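Local coordinates for protein 2-ON-2 hemoglobin (Agrobacterium tumefaciens, PDB 2XYK) that binds a b-type heme whose iron is held in a group II 2-on-2 globin fold, and probably takes part in oxygen binding or transport, at residues 89-92 and 93-96; 117-120 and 121-125. All coordinates share one frame; numbering follows the deposited sequence.

How the contacts relate
Starting from the N terminus, the chain has already formed helices 14-31 and 47-60 and passed the heme-ligating His80 before contact 1 appears in helix 87-104. Contact 2 follows in helix 108-125, the next helix and the last. Each contact lies within a single helix, so neither closes a loop; they come in series and neither nest nor cross. Both face the same heme, and their helices pack together: Leu94 CD2 lies 3.7 Å from Ala122 CB, Trp93 CZ3 the same distance from Val118 CG1, and the Arg90 guanidinium meets the Phe123 ring. The pair forms one layer of the 2-on-2 sandwich; from it Trp93 reaches the distal face of the porphyrin and Met125 the proximal one.

Contact 1. Residues 89-92 and 93-96. With HEM (protoporphyrin IX containing Fe), chain C.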
loop_
_atom_site.group_PDB
_atom_site.type_symbol
_atom_site.label_atom_id
_atom_site.label_comp_id
_atom_site.label_asym_id
_atom_site.label_seq_id
_atom_site.Cartn_x
_atom_site.Cartn_y
_atom_site.Cartn_z
ATOM N N GLU A 89 11.736 -6.928 -6.464
ATOM C CA GLU A 89 10.298 -6.923 -6.197
ATOM C C GLU A 89 10.045 -5.813 -5.214
ATOM O O GLU A 89 9.093 -5.058 -5.369
ATOM C CB GLU A 89 9.792 -8.285 -5.652
ATOM C CG GLU A 89 9.798 -9.402 -6.700
ATOM C CD GLU A 89 11.215 -9.873 -7.090
ATOM O OE1 GLU A 89 12.106 -9.800 -6.239
ATOM O OE2 GLU A 89 11.438 -10.309 -8.247
ATOM N N ARG A 90 10.935 -5.708 -4.228
ATOM C CA ARG A 90 10.862 -4.681 -3.201
ATOM C C ARG A 90 10.918 -3.252 -3.755
ATOM O O ARG A 90 10.051 -2.453 -3.425
ATOM C CB ARG A 90 11.935 -4.904 -2.137
ATOM C CG ARG A 90 12.103 -3.757 -1.108
ATOM C CD ARG A 90 13.561 -3.811 -0.553
ATOM N NE ARG A 90 14.536 -3.180 -1.465
ATOM C CZ ARG A 90 15.836 -3.466 -1.507
ATOM N NH1 ARG A 90 16.344 -4.395 -0.714
ATOM N NH2 ARG A 90 16.636 -2.813 -2.347
ATOM N N ASP A 91 11.942 -2.920 -4.552
ATOM C CA ASP A 91 12.103 -1.534 -5.025
ATOM C C ASP A 91 11.040 -1.142 -6.059
ATOM O O ASP A 91 10.692 0.040 -6.188
ATOM C CB ASP A 91 13.488 -1.309 -5.629
ATOM C CG ASP A 91 14.598 -1.443 -4.609
ATOM O OD1 ASP A 91 14.336 -1.329 -3.380
ATOM O OD2 ASP A 91 15.736 -1.681 -5.045
ATOM N N GLU A 92 10.543 -2.129 -6.806
ATOM C CA GLU A 92 9.493 -1.908 -7.812
ATOM C C GLU A 92 8.113 -1.698 -7.198
ATOM O O GLU A 92 7.299 -0.946 -7.752
ATOM C CB GLU A 92 9.467 -3.050 -8.830
ATOM C CG GLU A 92 10.706 -3.057 -9.740
ATOM C CD GLU A 92 10.722 -4.246 -10.709
ATOM O OE1 GLU A 92 9.699 -4.942 -10.840
ATOM O OE2 GLU A 92 11.754 -4.460 -11.343
ATOM N N TRP A 93 7.856 -2.349 -6.057
ATOM C CA TRP A 93 6.674 -2.088 -5.219
ATOM C C TRP A 93 6.763 -0.631 -4.701
ATOM O O TRP A 93 5.837 0.165 -4.805
ATOM C CB TRP A 93 6.674 -3.104 -4.028
ATOM C CG TRP A 93 5.400 -3.135 -3.185
ATOM C CD1 TRP A 93 4.385 -4.071 -3.242
ATOM C CD2 TRP A 93 5.001 -2.175 -2.183
ATOM N NE1 TRP A 93 3.394 -3.754 -2.317
ATOM C CE2 TRP A 93 3.759 -2.608 -1.654
ATOM C CE3 TRP A 93 5.583 -0.998 -1.673
ATOM C CZ2 TRP A 93 3.090 -1.898 -0.651
ATOM C CZ3 TRP A 93 4.908 -0.282 -0.680
ATOM C CH2 TRP A 93 3.687 -0.743 -0.171
ATOM N N LEU A 94 7.915 -0.275 -4.166
ATOM C CA LEU A 94 8.148 1.081 -3.645
ATOM C C LEU A 94 8.064 2.141 -4.746
ATOM O O LEU A 94 7.553 3.241 -4.525
ATOM C CB LEU A 94 9.503 1.141 -2.924
ATOM C CG LEU A 94 9.553 0.416 -1.569
ATOM C CD1 LEU A 94 11.019 0.213 -1.153
ATOM C CD2 LEU A 94 8.740 1.243 -0.486
ATOM N N LEU A 95 8.559 1.806 -5.938
ATOM C CA LEU A 95 8.398 2.696 -7.091
ATOM C C LEU A 95 6.935 3.058 -7.324
ATOM O O LEU A 95 6.600 4.248 -7.455
ATOM C CB LEU A 95 8.995 2.065 -8.357
ATOM C CG LEU A 95 8.697 2.752 -9.694
ATOM C CD1 LEU A 95 9.535 4.044 -9.823
ATOM C CD2 LEU A 95 8.984 1.822 -10.820
ATOM N N CYS A 96 6.074 2.044 -7.395
ATOM C CA CYS A 96 4.645 2.235 -7.715
ATOM C C CYS A 96 3.898 2.911 -6.562
ATOM O O CYS A 96 3.062 3.789 -6.783
ATOM C CB CYS A 96 3.972 0.900 -8.120
ATOM S SG CYS A 96 4.779 0.011 -9.536
HETATM C CHA HEM C . -0.279 -8.970 -0.277
HETATM C CHB HEM C . 3.943 -8.121 -2.663
HETATM C CHC HEM C . 5.022 -4.766 0.721
HETATM C CHD HEM C . 0.438 -4.853 2.258
HETATM C C1A HEM C . 0.790 -9.076 -1.160
HETATM C C2A HEM C . 0.969 -10.106 -2.168
HETATM C C3A HEM C . 2.120 -9.886 -2.814
HETATM C C4A HEM C . 2.727 -8.688 -2.258
HETATM C CMA HEM C . 2.766 -10.712 -3.975
HETATM C CAA HEM C . -0.052 -11.250 -2.397
HETATM C CBA HEM C . -1.233 -10.657 -3.204
HETATM C CGA HEM C . -2.575 -11.360 -3.001
HETATM O O1A HEM C . -2.770 -12.207 -2.080
HETATM O O2A HEM C . -3.507 -11.055 -3.784
HETATM C C1B HEM C . 4.642 -7.160 -1.946
HETATM C C2B HEM C . 5.986 -6.647 -2.190
HETATM C C3B HEM C . 6.258 -5.722 -1.241
HETATM C C4B HEM C . 5.102 -5.617 -0.373
HETATM C CMB HEM C . 6.935 -7.059 -3.329
HETATM C CAB HEM C . 7.545 -4.879 -1.034
HETATM C CBB HEM C . 8.651 -5.441 -0.539
HETATM C C1C HEM C . 3.880 -4.458 1.406
HETATM C C2C HEM C . 3.739 -3.409 2.379
HETATM C C3C HEM C . 2.469 -3.407 2.809
HETATM C C4C HEM C . 1.771 -4.481 2.115
HETATM C CMC HEM C . 4.921 -2.494 2.783
HETATM C CAC HEM C . 1.849 -2.454 3.871
HETATM C CBC HEM C . 1.937 -1.112 3.721
HETATM C C1D HEM C . -0.181 -6.007 1.812
HETATM C C2D HEM C . -1.475 -6.519 2.240
HETATM C C3D HEM C . -1.691 -7.799 1.452
HETATM C C4D HEM C . -0.518 -7.948 0.625
HETATM C CMD HEM C . -2.432 -5.878 3.275
HETATM C CAD HEM C . -2.909 -8.754 1.524
HETATM C CBD HEM C . -2.522 -9.753 2.620
HETATM C CGD HEM C . -3.512 -10.893 2.710
HETATM O O1D HEM C . -3.428 -11.859 1.904
HETATM O O2D HEM C . -4.387 -10.808 3.594
HETATM N NA HEM C . 1.877 -8.227 -1.242
HETATM N NB HEM C . 4.137 -6.491 -0.841
HETATM N NC HEM C . 2.674 -5.101 1.270
HETATM N ND HEM C . 0.333 -6.872 0.862
HETATM FE FE HEM C . 2.249 -6.679 0.050
HETATM O O HOH W 1 1.454 -5.424 -1.188
#
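Trp93 grows out of the backbone turn begun by Glu89, its CB resting 3.4 Å from Glu89 O, and from there its indole enters the heme pocket. The scaffold is an ordinary alpha-helix, the G helix of the 2-on-2 globin fold, with hydrogen bonds from the amides of Trp93, Leu94, Leu95 and Cys96 to the carbonyls four residues earlier. With CG anti to the backbone N (chi1 -170°), the ring leaves the helix and is laid with one face over the porphyrin. CG and CD1 lie above pyrrole B, CD1 approaching HEM C3B to 3.2 Å; CD2 lies more loosely over C3B and CAB. NE1 comes equally near HEM C4B, while CE2 lies 3.4 Å from the methine carbon CHC. The six-membered ring continues over pyrrole C: CZ2 is above C1C and C2C, and CZ3 and CH2 end near the methyl CMC. Pointed inward, NE1 donates to the iron-bound water over 2.8 Å, so one polar atom of a largely hydrophobic group probably helps hold the sixth ligand on the distal side. Phe25 meets this indole edge-to-face, and Phe97 also packs against it.

One turn earlier, the aliphatic part of Arg90 serves both helix and heme. Its CB touches the vinyl carbon CBB at 3.7 Å, and the Arg90 and Leu94 side chains cross obliquely, CG against CD1. Beyond CG the chain bends at chi3 (81°), bringing the guanidinium beside Asp91, while NH1 bonds to Gln126 OE1. Glu92 turns its carboxylate instead to Arg37, in a salt bridge, and to the amide of Cys38. In the Arg90–Asp91 salt bridge, NE at 2.7 Å and NH2 at 2.9 Å both donate to Asp91 OD1, reaching it from the same face of the carboxylate.

Contact 2. Residues 117-120 and 121-125; sequences PVER and LAFHM. With HEM (protoporphyrin IX containing Fe), chain C.
Leu121 CB packs 3.5 Å from Val118 O, and the same methylene lies 3.6 Å from the heme methyl CMC. Leu121 CG is anti to its carbonyl carbon, with the chain extended beyond it (chi2 180°), which carries CD1 on to the vinyl group formed by HEM CAC and CBC. One turn along, Met125 covers the porphyrin on its proximal face. With CG anti to the carbonyl carbon (chi1 -61°), Met125 CG comes to 3.7 Å from the methine carbon CHC; the bends at chi2 and chi3 then set SD and CE. Between these two side chains the helix backbone itself meets the cofactor, as Ala122 O approaches the vinyl carbon CBB to 3.1 Å.

These groups are spaced by the final helix of the globin fold, the H helix, whose residues at intervals of three and four return to the same side. Hydrogen bonds from Leu121 N to Pro117 O and from Ala122 N to Val118 O set that spacing. At Pro117 the backbone N lacks a bond to the preceding turn, and the helix is kinked there.

Away from the heme, Glu119 and Phe123 run side by side in the same direction. The aromatic edge turns in plane toward Glu119 O, 3.4 Å from Phe123 CD1, and the ring's CD1 and CE1 also lie along Glu119 CG. The carboxylate and ring planes stand 77° apart. Farther out, Met125 leans on His80, the axial ligand of the iron, and on Leu76. Tyr56 of helix 47-60 touches Leu121, while Arg77 NH1 donates a hydrogen bond to His124 O.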
loop_
_atom_site.group_PDB
_atom_site.type_symbol
_atom_site.label_atom_id
_atom_site.label_comp_id
_atom_site.label_asym_id
_atom_site.label_seq_id
_atom_site.Cartn_x
_atom_site.Cartn_y
_atom_site.Cartn_z
ATOM N N PRO A 117 7.395 5.070 7.296
ATOM C CA PRO A 117 7.030 3.767 7.860
ATOM C C PRO A 117 6.645 2.684 6.836
ATOM O O PRO A 117 6.879 1.513 7.091
ATOM C CB PRO A 117 5.810 4.094 8.740
ATOM C CG PRO A 117 5.935 5.565 9.034
ATOM C CD PRO A 117 6.423 6.098 7.705
ATOM N N VAL A 118 6.045 3.069 5.714
ATOM C CA VAL A 118 5.701 2.110 4.676
ATOM C C VAL A 118 7.003 1.590 4.035
ATOM O O VAL A 118 7.126 0.401 3.750
ATOM C CB VAL A 118 4.798 2.744 3.592
ATOM C CG1 VAL A 118 4.840 1.937 2.247
ATOM C CG2 VAL A 118 3.354 2.915 4.094
ATOM N N GLU A 119 7.960 2.486 3.777
ATOM C CA GLU A 119 9.184 2.054 3.155
ATOM C C GLU A 119 9.925 1.116 4.110
ATOM O O GLU A 119 10.505 0.116 3.650
ATOM C CB GLU A 119 10.065 3.232 2.716
ATOM C CG GLU A 119 11.473 2.779 2.395
ATOM C CD GLU A 119 12.440 3.899 2.125
ATOM O OE1 GLU A 119 12.600 4.794 2.986
ATOM O OE2 GLU A 119 13.062 3.867 1.046
ATOM N N ARG A 120 9.908 1.420 5.419
ATOM C CA ARG A 120 10.407 0.479 6.439
ATOM C C ARG A 120 9.723 -0.902 6.362
ATOM O O ARG A 120 10.394 -1.927 6.406
ATOM C CB ARG A 120 10.235 1.043 7.855
ATOM C CG ARG A 120 11.244 2.138 8.242
ATOM C CD ARG A 120 10.878 2.761 9.610
ATOM N NE ARG A 120 10.804 1.715 10.638
ATOM C CZ ARG A 120 10.784 1.914 11.957
ATOM N NH1 ARG A 120 10.834 3.151 12.465
ATOM N NH2 ARG A 120 10.708 0.861 12.772
ATOM N N LEU A 121 8.391 -0.923 6.245
ATOM C CA LEU A 121 7.642 -2.199 6.147
ATOM C C LEU A 121 8.066 -2.992 4.906
ATOM O O LEU A 121 8.229 -4.218 4.968
ATOM C CB LEU A 121 6.124 -1.959 6.119
ATOM C CG LEU A 121 5.383 -1.709 7.427
ATOM C CD1 LEU A 121 3.889 -1.493 7.150
ATOM C CD2 LEU A 121 5.598 -2.855 8.437
ATOM N N ALA A 122 8.256 -2.285 3.789
ATOM C CA ALA A 122 8.601 -2.942 2.517
ATOM C C ALA A 122 9.941 -3.654 2.614
ATOM O O ALA A 122 10.083 -4.770 2.118
ATOM C CB ALA A 122 8.620 -1.943 1.358
ATOM N N PHE A 123 10.919 -3.003 3.248
ATOM C CA PHE A 123 12.245 -3.629 3.435
ATOM C C PHE A 123 12.135 -4.847 4.352
ATOM O O PHE A 123 12.784 -5.871 4.131
ATOM C CB PHE A 123 13.275 -2.631 3.953
ATOM C CG PHE A 123 14.011 -1.899 2.848
ATOM C CD1 PHE A 123 13.425 -0.823 2.196
ATOM C CD2 PHE A 123 15.294 -2.280 2.492
ATOM C CE1 PHE A 123 14.107 -0.145 1.175
ATOM C CE2 PHE A 123 15.985 -1.616 1.502
ATOM C CZ PHE A 123 15.383 -0.542 0.827
ATOM N N HIS A 124 11.262 -4.735 5.343
ATOM C CA HIS A 124 10.949 -5.839 6.221
ATOM C C HIS A 124 10.184 -7.018 5.564
ATOM O O HIS A 124 10.207 -8.140 6.099
ATOM C CB HIS A 124 10.209 -5.307 7.448
ATOM C CG HIS A 124 10.279 -6.226 8.633
ATOM N ND1 HIS A 124 11.468 -6.548 9.248
ATOM C CD2 HIS A 124 9.311 -6.903 9.301
ATOM C CE1 HIS A 124 11.235 -7.406 10.236
ATOM N NE2 HIS A 124 9.930 -7.635 10.292
ATOM N N MET A 125 9.496 -6.788 4.431
ATOM C CA MET A 125 8.765 -7.893 3.747
ATOM C C MET A 125 9.702 -8.689 2.872
ATOM O O MET A 125 9.401 -9.813 2.511
ATOM C CB MET A 125 7.604 -7.400 2.856
ATOM C CG MET A 125 6.507 -6.640 3.581
ATOM S SD MET A 125 5.784 -7.594 4.945
ATOM C CE MET A 125 6.820 -7.099 6.347
HETATM C CHA HEM C . -0.279 -8.970 -0.277
HETATM C CHB HEM C . 3.943 -8.121 -2.663
HETATM C CHC HEM C . 5.022 -4.766 0.721
HETATM C CHD HEM C . 0.438 -4.853 2.258
HETATM C C1A HEM C . 0.790 -9.076 -1.160
HETATM C C2A HEM C . 0.969 -10.106 -2.168
HETATM C C3A HEM C . 2.120 -9.886 -2.814
HETATM C C4A HEM C . 2.727 -8.688 -2.258
HETATM C CMA HEM C . 2.766 -10.712 -3.975
HETATM C CAA HEM C . -0.052 -11.250 -2.397
HETATM C CBA HEM C . -1.233 -10.657 -3.204
HETATM C CGA HEM C . -2.575 -11.360 -3.001
HETATM O O1A HEM C . -2.770 -12.207 -2.080
HETATM O O2A HEM C . -3.507 -11.055 -3.784
HETATM C C1B HEM C . 4.642 -7.160 -1.946
HETATM C C2B HEM C . 5.986 -6.647 -2.190
HETATM C C3B HEM C . 6.258 -5.722 -1.241
HETATM C C4B HEM C . 5.102 -5.617 -0.373
HETATM C CMB HEM C . 6.935 -7.059 -3.329
HETATM C CAB HEM C . 7.545 -4.879 -1.034
HETATM C CBB HEM C . 8.651 -5.441 -0.539
HETATM C C1C HEM C . 3.880 -4.458 1.406
HETATM C C2C HEM C . 3.739 -3.409 2.379
HETATM C C3C HEM C . 2.469 -3.407 2.809
HETATM C C4C HEM C . 1.771 -4.481 2.115
HETATM C CMC HEM C . 4.921 -2.494 2.783
HETATM C CAC HEM C . 1.849 -2.454 3.871
HETATM C CBC HEM C . 1.937 -1.112 3.721
HETATM C C1D HEM C . -0.181 -6.007 1.812
HETATM C C2D HEM C . -1.475 -6.519 2.240
HETATM C C3D HEM C . -1.691 -7.799 1.452
HETATM C C4D HEM C . -0.518 -7.948 0.625
HETATM C CMD HEM C . -2.432 -5.878 3.275
HETATM C CAD HEM C . -2.909 -8.754 1.524
HETATM C CBD HEM C . -2.522 -9.753 2.620
HETATM C CGD HEM C . -3.512 -10.893 2.710
HETATM O O1D HEM C . -3.428 -11.859 1.904
HETATM O O2D HEM C . -4.387 -10.808 3.594
HETATM N NA HEM C . 1.877 -8.227 -1.242
HETATM N NB HEM C . 4.137 -6.491 -0.841
HETATM N NC HEM C . 2.674 -5.101 1.270
HETATM N ND HEM C . 0.333 -6.872 0.862
HETATM FE FE HEM C . 2.249 -6.679 0.050
HETATM O O HOH W 1 1.454 -5.424 -1.188
#